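PDB 2DYO: autophagy protein 5 from Saccharomyces cerevisiae, which takes part in cytoplasm-to-vacuole transport and in the formation of autophagic vesicles, and is required for nucleophagy and mitophagy. Local coordinates for residues 6-11 and 272-277; 45-50 and 84-89; 203-208 and 219-224. One frame throughout, in Å; residues are numbered along the deposited sequence.

Contact 1 of 3, residues 6-11 and 272-277; sequences DIKQLL and KLRSFD
Ile7 reaches the end of helix 266-273 with both of its branches. Its CG2 lies 3.8 Å from CD1 of Leu273, and the two side chains cross at about a right angle. The longer branch has CG1 anti to the carbonyl carbon (chi1 -69°). It ends in CD1, 4.0 Å from CD of Lys272, so it rests on a methylene and not on the charge. NZ of Lys272 forms salt bridges with Asp268 and with an acidic side chain of a chain of another protein.

Lys8 is extended beyond CG and brings its NZ to 4.3 Å from NH2 of Arg274. Two like charges lie close together here. Water 1 sits between them, 2.9 Å from Lys8 NZ and 2.9 Å from Arg274 NH2, in the plane of the guanidinium at its edge. It accepts from both and probably eases the repulsion. Arg274 NH1 is hydrogen-bonded to the OH of Tyr270.

The contact joins the N-terminal helix 4-12 to the UblB domain, at the link between the last two strands of that ubiquitin-like fold. Arg274 is the first residue past helix 266-273.

Leu11 sets CD1 against the backbone of the last helical turn. This methyl is 3.2 Å from Lys272 O and 3.9 Å from Leu273 CA. The same side chain also packs on Gln256 and on an apolar side chain of the chain of another protein.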
loop_
_atom_site.group_PDB
_atom_site.type_symbol
_atom_site.label_atom_id
_atom_site.label_comp_id
_atom_site.label_asym_id
_atom_site.label_seq_id
_atom_site.Cartn_x
_atom_site.Cartn_y
_atom_site.Cartn_z
ATOM N N ASP A 6 -8.460 1.509 17.584
ATOM C CA ASP A 6 -7.814 0.226 17.822
ATOM C C ASP A 6 -7.600 -0.440 16.466
ATOM O O ASP A 6 -6.542 -1.012 16.200
ATOM C CB ASP A 6 -8.684 -0.666 18.705
ATOM C CG ASP A 6 -8.655 -0.250 20.161
ATOM O OD1 ASP A 6 -9.074 0.887 20.465
ATOM O OD2 ASP A 6 -8.204 -1.060 20.998
ATOM N N ILE A 7 -8.617 -0.357 15.613
ATOM C CA ILE A 7 -8.549 -0.933 14.277
ATOM C C ILE A 7 -7.448 -0.230 13.484
ATOM O O ILE A 7 -6.612 -0.883 12.870
ATOM C CB ILE A 7 -9.905 -0.775 13.538
ATOM C CG1 ILE A 7 -10.962 -1.670 14.196
ATOM C CG2 ILE A 7 -9.749 -1.132 12.060
ATOM C CD1 ILE A 7 -12.369 -1.480 13.648
ATOM N N LYS A 8 -7.447 1.101 13.505
ATOM C CA LYS A 8 -6.434 1.867 12.781
ATOM C C LYS A 8 -5.031 1.572 13.301
ATOM O O LYS A 8 -4.064 1.623 12.545
ATOM C CB LYS A 8 -6.720 3.370 12.871
ATOM C CG LYS A 8 -7.922 3.810 12.045
ATOM C CD LYS A 8 -8.069 5.316 12.008
ATOM C CE LYS A 8 -9.260 5.727 11.154
ATOM N NZ LYS A 8 -9.428 7.202 11.080
ATOM N N GLN A 9 -4.923 1.255 14.589
ATOM C CA GLN A 9 -3.628 0.936 15.180
ATOM C C GLN A 9 -3.127 -0.386 14.600
ATOM O O GLN A 9 -1.938 -0.553 14.339
ATOM C CB GLN A 9 -3.752 0.830 16.701
ATOM C CG GLN A 9 -2.436 0.588 17.443
ATOM C CD GLN A 9 -1.417 1.695 17.225
ATOM O OE1 GLN A 9 -0.544 1.595 16.363
ATOM N NE2 GLN A 9 -1.531 2.763 18.004
ATOM N N LEU A 10 -4.044 -1.323 14.401
ATOM C CA LEU A 10 -3.695 -2.617 13.832
ATOM C C LEU A 10 -3.210 -2.450 12.393
ATOM O O LEU A 10 -2.277 -3.124 11.957
ATOM C CB LEU A 10 -4.907 -3.559 13.856
ATOM C CG LEU A 10 -5.323 -4.117 15.221
ATOM C CD1 LEU A 10 -6.605 -4.932 15.079
ATOM C CD2 LEU A 10 -4.201 -4.983 15.778
ATOM N N LEU A 11 -3.850 -1.548 11.658
ATOM C CA LEU A 11 -3.475 -1.299 10.269
ATOM C C LEU A 11 -2.120 -0.608 10.226
ATOM O O LEU A 11 -1.285 -0.899 9.366
ATOM C CB LEU A 11 -4.536 -0.429 9.590
ATOM C CG LEU A 11 -5.930 -1.071 9.515
ATOM C CD1 LEU A 11 -6.914 -0.121 8.837
ATOM C CD2 LEU A 11 -5.837 -2.388 8.735
ATOM N N LYS A 272 -12.761 3.116 8.388
ATOM C CA LYS A 272 -11.894 2.279 9.208
ATOM C C LYS A 272 -10.750 1.583 8.488
ATOM O O LYS A 272 -9.640 1.490 9.021
ATOM C CB LYS A 272 -12.750 1.243 9.944
ATOM C CG LYS A 272 -13.670 1.877 10.974
ATOM C CD LYS A 272 -14.704 0.903 11.512
ATOM C CE LYS A 272 -15.552 1.584 12.584
ATOM N NZ LYS A 272 -16.775 0.816 12.919
ATOM N N LEU A 273 -11.011 1.093 7.282
ATOM C CA LEU A 273 -9.984 0.376 6.544
ATOM C C LEU A 273 -9.292 1.095 5.381
ATOM O O LEU A 273 -8.518 0.475 4.649
ATOM C CB LEU A 273 -10.559 -0.963 6.065
ATOM C CG LEU A 273 -10.389 -2.139 7.038
ATOM C CD1 LEU A 273 -10.788 -1.737 8.453
ATOM C CD2 LEU A 273 -11.209 -3.319 6.552
ATOM N N ARG A 274 -9.543 2.390 5.200
ATOM C CA ARG A 274 -8.873 3.099 4.106
ATOM C C ARG A 274 -7.366 3.018 4.332
ATOM O O ARG A 274 -6.911 2.881 5.469
ATOM C CB ARG A 274 -9.300 4.568 4.051
ATOM C CG ARG A 274 -8.842 5.399 5.243
ATOM C CD ARG A 274 -9.229 6.857 5.061
ATOM N NE ARG A 274 -8.914 7.654 6.245
ATOM C CZ ARG A 274 -9.187 8.948 6.372
ATOM N NH1 ARG A 274 -9.783 9.603 5.387
ATOM N NH2 ARG A 274 -8.870 9.587 7.492
ATOM N N SER A 275 -6.599 3.095 3.249
ATOM C CA SER A 275 -5.148 3.028 3.330
ATOM C C SER A 275 -4.540 4.387 3.696
ATOM O O SER A 275 -5.254 5.391 3.778
ATOM C CB SER A 275 -4.580 2.519 2.006
ATOM O OG SER A 275 -5.083 1.219 1.717
ATOM N N PHE A 276 -3.222 4.416 3.893
ATOM C CA PHE A 276 -2.525 5.634 4.306
ATOM C C PHE A 276 -2.470 6.773 3.285
ATOM O O PHE A 276 -2.001 7.863 3.610
ATOM C CB PHE A 276 -1.103 5.287 4.782
ATOM C CG PHE A 276 -0.088 5.209 3.677
ATOM C CD1 PHE A 276 0.836 6.237 3.490
ATOM C CD2 PHE A 276 -0.052 4.110 2.823
ATOM C CE1 PHE A 276 1.785 6.172 2.460
ATOM C CE2 PHE A 276 0.892 4.031 1.789
ATOM C CZ PHE A 276 1.814 5.066 1.607
ATOM N N ASP A 277 -2.938 6.530 2.063
ATOM C CA ASP A 277 -2.952 7.585 1.053
ATOM C C ASP A 277 -4.356 8.177 0.952
ATOM O O ASP A 277 -4.634 8.991 0.073
ATOM C CB ASP A 277 -2.507 7.057 -0.315
ATOM C CG ASP A 277 -3.440 6.000 -0.876
ATOM O OD1 ASP A 277 -3.237 5.622 -2.048
ATOM O OD2 ASP A 277 -4.361 5.542 -0.160
HETATM O O HOH W 1 -7.316 8.600 9.760
#

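Contact 2 of 3, residues 45-50 and 84-89; sequences ETYLVN and IPWNYP
Thr46 faces Pro89 with CA atoms 5.3 Å apart, and Leu48 faces Trp86, so the two backbones run in opposite senses. No direct hydrogen bond joins them. Pro89 CA makes a CA-H...O contact with Thr46 O, at 3.4 Å and an angle at H of 143°. Water 3 bridges the rest: it accepts from Leu48 N at 2.9 Å and donates to the carbonyls of Trp86 and Tyr88.

The main side-chain pair is Tyr47 and Trp86. They form a T-shaped stack, with the edge of Trp86 toward the face of Tyr47. Tyr47's ring and the six-membered ring of Trp86 have centroids 5.7 Å apart, with planes at 89°. Tyr47 CD1 also lies 3.3 Å from Trp86 O. Val49 CB lies over one face of the indole, toward the rim, and CG1 of Val49 is 3.9 Å from Trp86 CE3. Asn87 CB lies over the opposite face. Tyr47 OH is 2.6 Å from water 2, which donates to Asn87 O.

An alanine at Tyr47 would probably leave the Trp86 edge without its ring partner and water 2 without one of its mates.

Trp147 of helix 142-159 and Trp177 of helix 170-182 pack on Tyr47. The two loops are strand-to-helix connections of the UblA ubiquitin-like fold: one leaves strand 37-43 for helix 52-59, the other strand 82-84 for helix 90-98.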
loop_
_atom_site.group_PDB
_atom_site.type_symbol
_atom_site.label_atom_id
_atom_site.label_comp_id
_atom_site.label_asym_id
_atom_site.label_seq_id
_atom_site.Cartn_x
_atom_site.Cartn_y
_atom_site.Cartn_z
ATOM N N GLU A 45 1.316 -0.015 5.263
ATOM C CA GLU A 45 0.989 1.374 4.965
ATOM C C GLU A 45 2.201 2.257 4.664
ATOM O O GLU A 45 2.561 3.134 5.458
ATOM C CB GLU A 45 0.200 1.990 6.123
ATOM C CG GLU A 45 -1.082 1.249 6.496
ATOM C CD GLU A 45 -2.220 1.454 5.508
ATOM O OE1 GLU A 45 -3.363 1.127 5.883
ATOM O OE2 GLU A 45 -1.987 1.927 4.369
ATOM N N THR A 46 2.824 2.021 3.514
ATOM C CA THR A 46 3.959 2.828 3.084
ATOM C C THR A 46 4.220 2.507 1.622
ATOM O O THR A 46 3.450 1.770 1.010
ATOM C CB THR A 46 5.233 2.538 3.929
ATOM O OG1 THR A 46 6.224 3.538 3.651
ATOM C CG2 THR A 46 5.810 1.158 3.595
ATOM N N TYR A 47 5.287 3.067 1.057
ATOM C CA TYR A 47 5.635 2.802 -0.336
ATOM C C TYR A 47 7.001 2.119 -0.393
ATOM O O TYR A 47 7.883 2.416 0.418
ATOM C CB TYR A 47 5.739 4.097 -1.150
ATOM C CG TYR A 47 4.447 4.862 -1.344
ATOM C CD1 TYR A 47 3.318 4.253 -1.899
ATOM C CD2 TYR A 47 4.380 6.219 -1.042
ATOM C CE1 TYR A 47 2.156 4.992 -2.150
ATOM C CE2 TYR A 47 3.233 6.958 -1.287
ATOM C CZ TYR A 47 2.129 6.348 -1.842
ATOM O OH TYR A 47 1.012 7.109 -2.104
ATOM N N LEU A 48 7.185 1.237 -1.370
ATOM C CA LEU A 48 8.459 0.541 -1.526
ATOM C C LEU A 48 9.590 1.529 -1.786
ATOM O O LEU A 48 10.729 1.310 -1.399
ATOM C CB LEU A 48 8.379 -0.460 -2.692
ATOM C CG LEU A 48 7.507 -1.708 -2.492
ATOM C CD1 LEU A 48 7.399 -2.462 -3.817
ATOM C CD2 LEU A 48 8.109 -2.594 -1.420
ATOM N N VAL A 49 9.256 2.618 -2.463
ATOM C CA VAL A 49 10.222 3.647 -2.804
ATOM C C VAL A 49 10.858 4.322 -1.582
ATOM O O VAL A 49 11.925 4.936 -1.682
ATOM C CB VAL A 49 9.569 4.668 -3.742
ATOM C CG1 VAL A 49 9.052 5.862 -2.976
ATOM C CG2 VAL A 49 10.532 5.034 -4.855
ATOM N N ASN A 50 10.225 4.192 -0.421
ATOM C CA ASN A 50 10.787 4.767 0.798
ATOM C C ASN A 50 12.035 3.998 1.246
ATOM O O ASN A 50 12.702 4.380 2.218
ATOM C CB ASN A 50 9.743 4.761 1.912
ATOM C CG ASN A 50 8.675 5.807 1.690
ATOM O OD1 ASN A 50 7.616 5.795 2.318
ATOM N ND2 ASN A 50 8.965 6.742 0.796
ATOM N N ILE A 84 5.971 -4.058 -11.056
ATOM C CA ILE A 84 5.076 -3.758 -9.947
ATOM C C ILE A 84 5.194 -2.264 -9.609
ATOM O O ILE A 84 6.280 -1.772 -9.302
ATOM C CB ILE A 84 5.424 -4.654 -8.721
ATOM C CG1 ILE A 84 4.524 -4.316 -7.536
ATOM C CG2 ILE A 84 6.884 -4.500 -8.353
ATOM C CD1 ILE A 84 4.776 -5.204 -6.322
ATOM N N PRO A 85 4.066 -1.527 -9.663
ATOM C CA PRO A 85 3.989 -0.083 -9.384
ATOM C C PRO A 85 4.348 0.296 -7.951
ATOM O O PRO A 85 3.765 -0.231 -7.007
ATOM C CB PRO A 85 2.526 0.267 -9.692
ATOM C CG PRO A 85 1.999 -0.924 -10.457
ATOM C CD PRO A 85 2.719 -2.085 -9.853
ATOM N N TRP A 86 5.285 1.223 -7.775
ATOM C CA TRP A 86 5.641 1.621 -6.418
ATOM C C TRP A 86 4.605 2.564 -5.810
ATOM O O TRP A 86 4.531 2.697 -4.590
ATOM C CB TRP A 86 7.024 2.299 -6.371
ATOM C CG TRP A 86 7.091 3.633 -7.059
ATOM C CD1 TRP A 86 7.588 3.888 -8.308
ATOM C CD2 TRP A 86 6.586 4.883 -6.566
ATOM N NE1 TRP A 86 7.416 5.217 -8.628
ATOM C CE2 TRP A 86 6.805 5.850 -7.578
ATOM C CE3 TRP A 86 5.968 5.280 -5.372
ATOM C CZ2 TRP A 86 6.425 7.189 -7.431
ATOM C CZ3 TRP A 86 5.589 6.615 -5.226
ATOM C CH2 TRP A 86 5.820 7.552 -6.253
ATOM N N ASN A 87 3.796 3.204 -6.652
ATOM C CA ASN A 87 2.817 4.173 -6.165
ATOM C C ASN A 87 1.505 3.655 -5.568
ATOM O O ASN A 87 0.481 4.333 -5.620
ATOM C CB ASN A 87 2.518 5.220 -7.257
ATOM C CG ASN A 87 2.076 4.602 -8.571
ATOM O OD1 ASN A 87 0.945 4.811 -9.021
ATOM N ND2 ASN A 87 2.966 3.852 -9.198
ATOM N N TYR A 88 1.536 2.450 -5.013
ATOM C CA TYR A 88 0.368 1.888 -4.339
ATOM C C TYR A 88 0.894 1.428 -2.998
ATOM O O TYR A 88 2.047 1.019 -2.903
ATOM C CB TYR A 88 -0.202 0.677 -5.089
ATOM C CG TYR A 88 -0.918 1.051 -6.356
ATOM C CD1 TYR A 88 -0.224 1.187 -7.555
ATOM C CD2 TYR A 88 -2.285 1.321 -6.349
ATOM C CE1 TYR A 88 -0.875 1.584 -8.723
ATOM C CE2 TYR A 88 -2.947 1.722 -7.507
ATOM C CZ TYR A 88 -2.232 1.850 -8.690
ATOM O OH TYR A 88 -2.881 2.248 -9.834
ATOM N N PRO A 89 0.069 1.490 -1.940
ATOM C CA PRO A 89 0.583 1.036 -0.644
ATOM C C PRO A 89 1.087 -0.394 -0.780
ATOM O O PRO A 89 0.523 -1.186 -1.530
ATOM C CB PRO A 89 -0.642 1.120 0.269
ATOM C CG PRO A 89 -1.438 2.250 -0.331
ATOM C CD PRO A 89 -1.315 1.985 -1.823
HETATM O O HOH W 2 -0.858 5.614 -3.186
HETATM O O HOH W 3 4.804 0.567 -2.889
#

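Contact 3 of 3, residues 203-208 and 219-224; sequences IPLIIQ and SQPTIS
Ile207 and Ser219 form an antiparallel hydrogen-bonded pair between the first two strands of the UblB ubiquitin-like fold. Strand 218-219 is an edge strand of its sheet within this chain. The pair is tightly joined: Ile207 N donates to Ser219 O at 2.8 Å and 171°, and Ser219 N returns a bond to Ile207 O at 2.8 Å.

Apolar packing continues beside it. Leu205 has CG anti to the backbone N (chi1 174°), and its CD2 comes within 3.5 Å of Ile223 CD1. The two side chains cross obliquely. Ile207 CD1 lies 3.9 Å from Pro221 CG; these two side chains cross at about a right angle. Leu266 of helix 266-273 also packs on Ile203 and Ile223.

Beyond the pair, the two backbones are looser. Pro221 has no N-H to offer Leu205 O; Gln220 CA makes a CA-H...O contact with that oxygen. Gln220 itself is exposed. Water takes over between the backbones: water 5 accepts from Leu205 N at 2.9 Å and lies 2.6 Å from Pro221 O. Direct bonding resumes where Ile203 N donates to Ile223 O at 3.1 Å. Next to this bond, water 4 donates to Ile203 O and accepts from Ile223 N, 2.8 Å from that nitrogen.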
loop_
_atom_site.group_PDB
_atom_site.type_symbol
_atom_site.label_atom_id
_atom_site.label_comp_id
_atom_site.label_asym_id
_atom_site.label_seq_id
_atom_site.Cartn_x
_atom_site.Cartn_y
_atom_site.Cartn_z
ATOM N N ILE A 203 -17.205 8.473 -1.838
ATOM C CA ILE A 203 -16.195 7.591 -1.259
ATOM C C ILE A 203 -14.995 7.397 -2.189
ATOM O O ILE A 203 -15.156 7.002 -3.349
ATOM C CB ILE A 203 -16.762 6.177 -0.945
ATOM C CG1 ILE A 203 -17.903 6.263 0.074
ATOM C CG2 ILE A 203 -15.644 5.278 -0.401
ATOM C CD1 ILE A 203 -17.474 6.673 1.471
ATOM N N PRO A 204 -13.779 7.686 -1.692
ATOM C CA PRO A 204 -12.550 7.528 -2.473
ATOM C C PRO A 204 -12.293 6.022 -2.496
ATOM O O PRO A 204 -11.678 5.472 -1.573
ATOM C CB PRO A 204 -11.498 8.264 -1.636
ATOM C CG PRO A 204 -12.313 9.244 -0.815
ATOM C CD PRO A 204 -13.506 8.406 -0.436
ATOM N N LEU A 205 -12.785 5.366 -3.538
ATOM C CA LEU A 205 -12.651 3.922 -3.672
ATOM C C LEU A 205 -11.947 3.500 -4.951
ATOM O O LEU A 205 -12.262 3.985 -6.038
ATOM C CB LEU A 205 -14.040 3.276 -3.645
ATOM C CG LEU A 205 -14.122 1.767 -3.907
ATOM C CD1 LEU A 205 -13.516 1.003 -2.728
ATOM C CD2 LEU A 205 -15.594 1.357 -4.108
ATOM N N ILE A 206 -10.995 2.590 -4.806
ATOM C CA ILE A 206 -10.272 2.047 -5.937
ATOM C C ILE A 206 -10.517 0.545 -5.877
ATOM O O ILE A 206 -10.381 -0.071 -4.815
ATOM C CB ILE A 206 -8.760 2.349 -5.847
ATOM C CG1 ILE A 206 -8.536 3.839 -6.131
ATOM C CG2 ILE A 206 -7.989 1.468 -6.837
ATOM C CD1 ILE A 206 -7.109 4.310 -5.988
ATOM N N ILE A 207 -10.914 -0.029 -7.008
ATOM C CA ILE A 207 -11.200 -1.462 -7.092
ATOM C C ILE A 207 -10.226 -2.102 -8.062
ATOM O O ILE A 207 -10.077 -1.639 -9.186
ATOM C CB ILE A 207 -12.631 -1.715 -7.600
ATOM C CG1 ILE A 207 -13.642 -1.033 -6.673
ATOM C CG2 ILE A 207 -12.898 -3.215 -7.663
ATOM C CD1 ILE A 207 -15.090 -1.108 -7.160
ATOM N N GLN A 208 -9.563 -3.167 -7.623
ATOM C CA GLN A 208 -8.592 -3.847 -8.470
ATOM C C GLN A 208 -8.768 -5.356 -8.421
ATOM O O GLN A 208 -9.389 -5.884 -7.501
ATOM C CB GLN A 208 -7.165 -3.507 -8.010
ATOM C CG GLN A 208 -6.792 -4.127 -6.650
ATOM C CD GLN A 208 -5.351 -3.841 -6.234
ATOM O OE1 GLN A 208 -4.620 -3.138 -6.926
ATOM N NE2 GLN A 208 -4.943 -4.392 -5.098
ATOM N N SER A 219 -10.235 0.301 -11.255
ATOM C CA SER A 219 -11.228 1.325 -11.519
ATOM C C SER A 219 -11.444 2.182 -10.282
ATOM O O SER A 219 -11.129 1.769 -9.166
ATOM C CB SER A 219 -12.548 0.672 -11.928
ATOM O OG SER A 219 -13.054 -0.115 -10.868
ATOM N N GLN A 220 -11.982 3.375 -10.493
ATOM C CA GLN A 220 -12.256 4.304 -9.411
ATOM C C GLN A 220 -13.649 4.864 -9.678
ATOM O O GLN A 220 -13.805 5.976 -10.171
ATOM C CB GLN A 220 -11.204 5.422 -9.393
ATOM C CG GLN A 220 -11.435 6.499 -8.339
ATOM C CD GLN A 220 -10.389 7.606 -8.382
ATOM O OE1 GLN A 220 -10.569 8.670 -7.787
ATOM N NE2 GLN A 220 -9.292 7.358 -9.085
ATOM N N PRO A 221 -14.686 4.076 -9.361
ATOM C CA PRO A 221 -16.083 4.462 -9.565
ATOM C C PRO A 221 -16.532 5.605 -8.668
ATOM O O PRO A 221 -16.065 5.747 -7.537
ATOM C CB PRO A 221 -16.836 3.168 -9.274
ATOM C CG PRO A 221 -16.015 2.572 -8.160
ATOM C CD PRO A 221 -14.595 2.784 -8.655
ATOM N N THR A 222 -17.430 6.433 -9.186
ATOM C CA THR A 222 -17.963 7.552 -8.425
ATOM C C THR A 222 -19.111 7.001 -7.585
ATOM O O THR A 222 -20.065 6.439 -8.123
ATOM C CB THR A 222 -18.534 8.653 -9.345
ATOM O OG1 THR A 222 -17.517 9.110 -10.240
ATOM C CG2 THR A 222 -19.040 9.825 -8.513
ATOM N N ILE A 223 -19.016 7.162 -6.272
ATOM C CA ILE A 223 -20.047 6.660 -5.370
ATOM C C ILE A 223 -20.528 7.752 -4.419
ATOM O O ILE A 223 -19.818 8.136 -3.488
ATOM C CB ILE A 223 -19.510 5.463 -4.573
ATOM C CG1 ILE A 223 -19.181 4.323 -5.546
ATOM C CG2 ILE A 223 -20.526 5.021 -3.523
ATOM C CD1 ILE A 223 -18.528 3.134 -4.906
ATOM N N SER A 224 -21.736 8.252 -4.671
ATOM C CA SER A 224 -22.332 9.309 -3.854
ATOM C C SER A 224 -22.762 8.778 -2.485
ATOM O O SER A 224 -23.333 7.694 -2.384
ATOM C CB SER A 224 -23.540 9.913 -4.581
ATOM O OG SER A 224 -24.083 11.007 -3.857
HETATM O O HOH W 4 -16.657 8.332 -5.278
HETATM O O HOH W 5 -13.821 5.943 -6.188
#

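Contact 1 closes the longest loop, and contacts 2 and 3 follow one another inside it. Contact 2 lies in the UblA domain and contact 3 in UblB. Contact 1 ties the N-terminal helix 4-12 to UblB. The centres of contacts 1 and 2 are about 16 Å apart, but their segments touch: Phe276 N lies 2.8 Å from Glu45 OE2, a probable hydrogen bond between the two domains. Contact 3 touches neither of the others, with nearest atoms about 6 Å from contact 1 and about 5 Å from contact 2. Helix 142-159 packs against all three, so the helical region borders both ubiquitin-like domains.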